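Local coordinates for tyrosine-protein phosphatase non-receptor type 18 (Homo sapiens, PDB 2OC3) that dephosphorylates phosphotyrosine in proteins, autophosphorylated tyrosine kinases among them, through the catalytic domain that makes up this chain, at residues A[248-251]-A[252-256]; A[257-260]-A[261-264]. One frame throughout, in Å; residues are numbered along the deposited sequence.

Contact 1 of 2, residues A[248-251]-A[252-256]; sequences YVRQ and LLLTQ
Leu254 lays its CD1 methyl on the guanidinium group of Arg250, one helical turn earlier; the methyl sits 3.5 Å above the plane and over its centre, so the approach is to a face. Arg250 NH1 and Leu254 CD1 are 3.6 Å apart. The arginine chain runs extended from CG to NE, and its last torsion (chi4 -85°) twists the flat group so that a face meets the methyl. With an alanine here, Leu254 CD1 would probably lose the flat guanidinium face it lies against, leaving the leucine freer to turn.

Two other side-chain contacts are looser. Tyr248 CE2 comes within 3.9 Å of Leu252 CD1, the methyl meeting the ring obliquely. Gln251, bent at chi2, brings OE1 to 3.8 Å from Leu254 CD1, which is van der Waals contact.

The polar contacts are those of an alpha helix near its C-terminus. Leu252 N to Tyr248 O, 3.0 Å and nearly straight at 162°, is followed by the equivalent i to i+4 bonds from Leu253 to Val249 and from Leu254 to Arg250. Gln251 O closes the series by accepting twice: from Thr255 N at 3.1 Å, the more bent bond (142°), and from Thr255 OG1 at 2.8 Å. The two donors come from opposite faces of the carbonyl plane. Gln256 then adopts positive phi, and its N bonds back to Leu253 O, part of a Schellman motif that ends helix 238-254, whose first residues, Gly238 and Arg239, belong to the loop 233-239 that probably binds the substrate.

Arg250 also touches Val215, Glu216 and Arg219 of helix 209-222. The chemistry thus implies a helix end where Gln251 O and Leu253 O find donors in Thr255 and Gln256, and an arginine that offers one guanidinium face to a leucine while also reaching a neighbouring helix.

Contact 2 of 2, residues A[257-260]-A[261-264]; sequences MIPP and DFSL
Ile258 and Phe262 make the main apolar contact: Ile258 CG2 stands 3.6 Å from Phe262 CB and 3.8 Å from Phe262 CG, at the root of the ring, while the other branch of the isoleucine carries CD1 over one ring face. The opposite face receives the backbone of Leu264, whose N lies 4.1 Å above the plane and toward the rim. With CG anti to the backbone N (chi1 174°), the phenylalanine ring is turned back so that the isoleucine crosses it obliquely. Pro259 adds a second apolar neighbour, its CD lying 4.0 Å from Phe262 CB, and its ring also meets Asp261, whose carboxylate oxygen OD1 approaches Pro259 CB at 3.4 Å. These two side chains cross at about a right angle.

What brings Ile258 and Phe262 together is a type I beta turn from Pro259 to Phe262. Its closing bond runs from Phe262 N to Pro259 O, 2.9 Å with an N-H...O angle of 143°; the donor stands well above the carbonyl plane, 58° out of it, rather than on a lone pair. Pro260 takes the second position of the turn, where its ring restricts phi to a value the turn requires, and Asp261 takes the third.

Beyond the turn, Ser263 is the N-cap of helix 264-272, its OG hydrogen-bonded to Asp266 N, so the reversal leads almost directly into the next helix of the phosphatase domain. Farther out, the Phe262 ring meets Phe15 edge-to-face, and Phe262 O accepts a hydrogen bond from Arg18 NH2, both partners belonging to the N-terminal part of the chain. Ile258 reaches Phe296 of helix 282-296, and Leu264 packs on Tyr289 and Val292 of that same helix.

In the fold
Contact 1 is the last two turns or so of helix 238-254 and its C-terminal exit, at the protein surface, and contact 2 the partly buried connection onward to helix 264-272; their centres are about 10 Å apart. Repeated backbone bonding dominates the first, a single turn bond and apolar packing the second. They meet at the helix end: Leu252 O and Met257 N, 2.8 Å apart, probably form the outer bond of the Schellman motif. Beside it, Ile258 CD1 packs on Leu252 CB, and Phe262 CZ on Val249 CG2. Both also touch helix 282-296, through Leu253 and Ile258 on Phe296. Neither lies near the annotated active-site residues.

Contact 1 of 2, residues A[248-251]-A[252-256]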
# COMPACT_ATOMS: atom_id res chain seq x y z
N TYR A 248 -2.85 -9.95 -3.06
CA TYR A 248 -3.85 -10.35 -4.06
C TYR A 248 -3.63 -11.81 -4.51
O TYR A 248 -4.57 -12.64 -4.54
CB TYR A 248 -3.77 -9.38 -5.24
CG TYR A 248 -4.82 -9.56 -6.32
CD1 TYR A 248 -5.91 -8.70 -6.41
CD2 TYR A 248 -4.64 -10.51 -7.33
CE1 TYR A 248 -6.85 -8.83 -7.43
CE2 TYR A 248 -5.57 -10.64 -8.35
CZ TYR A 248 -6.67 -9.81 -8.37
OH TYR A 248 -7.61 -9.89 -9.39
N VAL A 249 -2.40 -12.13 -4.89
CA VAL A 249 -2.07 -13.48 -5.36
C VAL A 249 -2.25 -14.50 -4.24
O VAL A 249 -2.76 -15.62 -4.46
CB VAL A 249 -0.69 -13.55 -6.02
CG1 VAL A 249 -0.37 -15.00 -6.46
CG2 VAL A 249 -0.64 -12.58 -7.20
N ARG A 250 -1.89 -14.14 -3.02
CA ARG A 250 -2.07 -15.05 -1.90
C ARG A 250 -3.55 -15.30 -1.64
O ARG A 250 -3.92 -16.41 -1.28
CB ARG A 250 -1.40 -14.49 -0.66
CG ARG A 250 -1.41 -15.43 0.54
CD ARG A 250 -0.47 -14.96 1.62
NE ARG A 250 -0.58 -15.83 2.80
CZ ARG A 250 -1.50 -15.66 3.74
NH1 ARG A 250 -2.36 -14.67 3.75
NH2 ARG A 250 -1.53 -16.52 4.77
N GLN A 251 -4.40 -14.30 -1.78
CA GLN A 251 -5.82 -14.49 -1.60
C GLN A 251 -6.36 -15.44 -2.68
O GLN A 251 -7.19 -16.31 -2.36
CB GLN A 251 -6.56 -13.18 -1.61
CG GLN A 251 -6.23 -12.33 -0.38
CD GLN A 251 -6.55 -13.04 0.94
OE1 GLN A 251 -5.70 -13.71 1.56
NE2 GLN A 251 -7.78 -12.87 1.36
N LEU A 252 -5.91 -15.30 -3.91
CA LEU A 252 -6.31 -16.27 -4.97
C LEU A 252 -5.90 -17.67 -4.57
O LEU A 252 -6.66 -18.64 -4.70
CB LEU A 252 -5.69 -15.93 -6.32
CG LEU A 252 -6.18 -14.67 -7.03
CD1 LEU A 252 -5.38 -14.50 -8.35
CD2 LEU A 252 -7.70 -14.70 -7.24
N LEU A 253 -4.68 -17.82 -4.08
CA LEU A 253 -4.15 -19.14 -3.74
C LEU A 253 -4.95 -19.78 -2.62
O LEU A 253 -5.38 -20.95 -2.72
CB LEU A 253 -2.69 -19.00 -3.30
CG LEU A 253 -1.91 -20.27 -2.98
CD1 LEU A 253 -1.76 -21.10 -4.24
CD2 LEU A 253 -0.56 -19.88 -2.40
N LEU A 254 -5.24 -19.02 -1.58
CA LEU A 254 -5.93 -19.59 -0.43
C LEU A 254 -7.40 -19.89 -0.72
O LEU A 254 -8.02 -20.75 -0.06
CB LEU A 254 -5.82 -18.64 0.77
CG LEU A 254 -4.40 -18.40 1.27
CD1 LEU A 254 -4.41 -17.25 2.27
CD2 LEU A 254 -3.82 -19.67 1.92
N THR A 255 -7.98 -19.21 -1.69
CA THR A 255 -9.37 -19.43 -2.10
C THR A 255 -9.47 -20.41 -3.27
O THR A 255 -10.57 -20.61 -3.80
CB THR A 255 -10.07 -18.14 -2.46
OG1 THR A 255 -9.38 -17.50 -3.53
CG2 THR A 255 -10.14 -17.20 -1.23
N GLN A 256 -8.35 -20.99 -3.68
CA GLN A 256 -8.28 -22.01 -4.74
C GLN A 256 -8.66 -21.48 -6.11
O GLN A 256 -9.12 -22.24 -6.99
CB GLN A 256 -9.10 -23.25 -4.35
CG GLN A 256 -8.84 -23.75 -2.94
CD GLN A 256 -7.43 -24.28 -2.75
OE1 GLN A 256 -6.98 -25.15 -3.49
NE2 GLN A 256 -6.74 -23.75 -1.73

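Contact 2 of 2, residues A[257-260]-A[261-264]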
# COMPACT_ATOMS: atom_id res chain seq x y z
N MET A 257 -8.43 -20.18 -6.31
CA MET A 257 -8.81 -19.46 -7.49
C MET A 257 -7.65 -18.98 -8.35
O MET A 257 -7.73 -17.92 -8.98
CB MET A 257 -9.68 -18.28 -7.08
CG MET A 257 -11.02 -18.66 -6.49
SD MET A 257 -12.11 -19.44 -7.73
CE MET A 257 -12.35 -18.11 -8.86
N ILE A 258 -6.61 -19.79 -8.45
CA ILE A 258 -5.55 -19.56 -9.42
C ILE A 258 -5.91 -20.32 -10.71
O ILE A 258 -5.86 -21.52 -10.70
CB ILE A 258 -4.17 -20.04 -8.88
CG1 ILE A 258 -3.81 -19.33 -7.58
CG2 ILE A 258 -3.08 -19.74 -9.94
CD1 ILE A 258 -3.43 -17.89 -7.79
N PRO A 259 -6.24 -19.61 -11.81
CA PRO A 259 -6.62 -20.37 -13.01
C PRO A 259 -5.40 -20.85 -13.76
O PRO A 259 -4.30 -20.35 -13.51
CB PRO A 259 -7.43 -19.36 -13.82
CG PRO A 259 -6.90 -18.05 -13.44
CD PRO A 259 -6.32 -18.16 -12.03
N PRO A 260 -5.57 -21.83 -14.66
CA PRO A 260 -4.42 -22.44 -15.34
C PRO A 260 -3.67 -21.47 -16.25
O PRO A 260 -2.49 -21.67 -16.53
CB PRO A 260 -5.06 -23.57 -16.17
CG PRO A 260 -6.48 -23.17 -16.32
CD PRO A 260 -6.84 -22.48 -15.06
N ASP A 261 -4.35 -20.41 -16.67
CA ASP A 261 -3.72 -19.34 -17.43
C ASP A 261 -3.41 -18.13 -16.56
O ASP A 261 -3.37 -17.01 -17.06
CB ASP A 261 -4.63 -18.92 -18.59
CG ASP A 261 -6.00 -18.45 -18.12
OD1 ASP A 261 -6.30 -18.49 -16.90
OD2 ASP A 261 -6.79 -18.03 -18.99
N PHE A 262 -3.21 -18.36 -15.26
CA PHE A 262 -2.83 -17.27 -14.35
C PHE A 262 -1.62 -16.51 -14.89
O PHE A 262 -0.61 -17.10 -15.33
CB PHE A 262 -2.49 -17.82 -12.97
CG PHE A 262 -1.95 -16.77 -12.03
CD1 PHE A 262 -2.76 -15.74 -11.57
CD2 PHE A 262 -0.63 -16.80 -11.63
CE1 PHE A 262 -2.23 -14.75 -10.70
CE2 PHE A 262 -0.12 -15.84 -10.76
CZ PHE A 262 -0.94 -14.83 -10.31
N SER A 263 -1.72 -15.19 -14.83
CA SER A 263 -0.72 -14.30 -15.37
C SER A 263 -0.40 -13.24 -14.31
O SER A 263 -1.25 -12.40 -13.99
CB SER A 263 -1.28 -13.61 -16.61
OG SER A 263 -0.38 -12.62 -17.08
N LEU A 264 0.81 -13.28 -13.80
CA LEU A 264 1.30 -12.24 -12.87
C LEU A 264 1.44 -10.91 -13.62
O LEU A 264 1.18 -9.83 -13.07
CB LEU A 264 2.60 -12.70 -12.23
CG LEU A 264 3.16 -11.95 -11.04
CD1 LEU A 264 2.09 -11.79 -9.97
CD2 LEU A 264 4.35 -12.73 -10.50